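Local coordinates for oxidoreductase protein (Agrobacterium radiobacter, PDB 5UI9) that probably catalyses NAD-dependent oxidation or reduction of a small hydroxylated substrate, as a member of the Gfo/Idh/MocA oxidoreductase family, at residues A[338-341]-A[342-345]. Sequence-based numbering, arbitrary orientation.
Sequences TVDI and GAML
D340 and A343 show in miniature how a chain can turn out of a strand and into a helical turn. The carboxylate of D340 reaches forward over the following residues, its CG anti to the backbone N (chi1 -173°), and OD1 accepts the amide hydrogen of A343, with 3.1 Å between A343 N and D340 OD1. That is the bond an N-cap residue makes at the start of a helix, here heading a single short turn. The bond is fairly straight, at 155°, but the donor stands well above the carboxylate plane. G342 N also lies 2.9 Å from D340 OD1, and the methyl of A343 packs against the carboxylate carbon.

One residue on, the backbone closes the turn itself: M344 N donates to I341 O at 3.0 Å. A weak bond from L345 N to G342 O follows.

The two sides of this C-terminal turn differ sharply. On the inner side V339 and I341 are buried, with helix 316-335 packed on both and strand 194-202 flanking I341. M344 crosses V339 at about a right angle, its extended chi2 (172°) helping to bring SD 4.0 Å from V339 CG1; I341 CD1 comes to 4.2 Å from the same M344 SD. L345, an exposed residue, lies alongside I341, its CD1 4.1 Å from I341 CG2, both side chains pointing the same way. Across the turn, D340, G342 and A343 are exposed.

Strand 339-340 is the edge of the large mixed sheet within this chain, and backbone bonds of V339 with L197 and I341 with A195 hold it to 194-202. The chemistry is thus divided: carboxylate-to-amide bonding shapes the solvent side, while V339, I341 and M344 pack the chain's end on A328 of helix 316-335.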
loop_
_atom_site.group_PDB
_atom_site.type_symbol
_atom_site.label_atom_id
_atom_site.label_comp_id
_atom_site.label_asym_id
_atom_site.label_seq_id
_atom_site.Cartn_x
_atom_site.Cartn_y
_atom_site.Cartn_z
ATOM N N THR A 338 -10.055 13.207 6.774
ATOM C CA THR A 338 -9.585 13.495 5.422
ATOM C C THR A 338 -9.452 15.013 5.261
ATOM O O THR A 338 -10.272 15.767 5.785
ATOM C CB THR A 338 -10.553 12.918 4.367
ATOM O OG1 THR A 338 -10.693 11.507 4.574
ATOM C CG2 THR A 338 -10.051 13.168 2.941
ATOM N N VAL A 339 -8.419 15.451 4.544
ATOM C CA VAL A 339 -8.121 16.878 4.384
ATOM C C VAL A 339 -8.221 17.270 2.911
ATOM O O VAL A 339 -7.670 16.590 2.049
ATOM C CB VAL A 339 -6.717 17.227 4.935
ATOM C CG1 VAL A 339 -6.371 18.691 4.679
ATOM C CG2 VAL A 339 -6.645 16.926 6.424
ATOM N N ASP A 340 -8.914 18.380 2.650
ATOM C CA ASP A 340 -9.023 18.965 1.315
ATOM C C ASP A 340 -7.763 19.785 1.029
ATOM O O ASP A 340 -7.479 20.760 1.728
ATOM C CB ASP A 340 -10.271 19.859 1.240
ATOM C CG ASP A 340 -10.559 20.385 -0.168
ATOM O OD1 ASP A 340 -9.617 20.641 -0.952
ATOM O OD2 ASP A 340 -11.752 20.573 -0.482
ATOM N N ILE A 341 -7.036 19.405 -0.019
ATOM C CA ILE A 341 -5.788 20.081 -0.385
ATOM C C ILE A 341 -6.069 21.425 -1.061
ATOM O O ILE A 341 -5.389 22.415 -0.770
ATOM C CB ILE A 341 -4.902 19.194 -1.291
ATOM C CG1 ILE A 341 -4.575 17.859 -0.593
ATOM C CG2 ILE A 341 -3.623 19.924 -1.690
ATOM C CD1 ILE A 341 -3.948 17.993 0.784
ATOM N N GLY A 342 -7.064 21.453 -1.950
ATOM C CA GLY A 342 -7.485 22.681 -2.631
ATOM C C GLY A 342 -7.791 23.838 -1.691
ATOM O O GLY A 342 -7.417 24.979 -1.967
ATOM N N ALA A 343 -8.445 23.533 -0.571
ATOM C CA ALA A 343 -8.799 24.536 0.444
ATOM C C ALA A 343 -7.591 25.183 1.132
ATOM O O ALA A 343 -7.701 26.293 1.640
ATOM C CB ALA A 343 -9.727 23.925 1.490
ATOM N N MET A 344 -6.453 24.491 1.151
ATOM C CA MET A 344 -5.227 25.008 1.768
ATOM C C MET A 344 -4.461 25.978 0.875
ATOM O O MET A 344 -3.743 26.826 1.389
ATOM C CB MET A 344 -4.283 23.861 2.140
ATOM C CG MET A 344 -4.869 22.829 3.086
ATOM S SD MET A 344 -3.770 21.412 3.258
ATOM C CE MET A 344 -2.590 22.046 4.450
ATOM N N LEU A 345 -4.593 25.843 -0.446
ATOM C CA LEU A 345 -3.772 26.606 -1.399
ATOM C C LEU A 345 -4.465 27.871 -1.904
ATOM O O LEU A 345 -5.660 28.096 -1.717
ATOM C CB LEU A 345 -3.373 25.717 -2.584
ATOM C CG LEU A 345 -2.496 24.510 -2.212
ATOM C CD1 LEU A 345 -2.507 23.473 -3.325
ATOM C CD2 LEU A 345 -1.072 24.945 -1.881
ATOM O OXT LEU A 345 -3.822 28.711 -2.521
#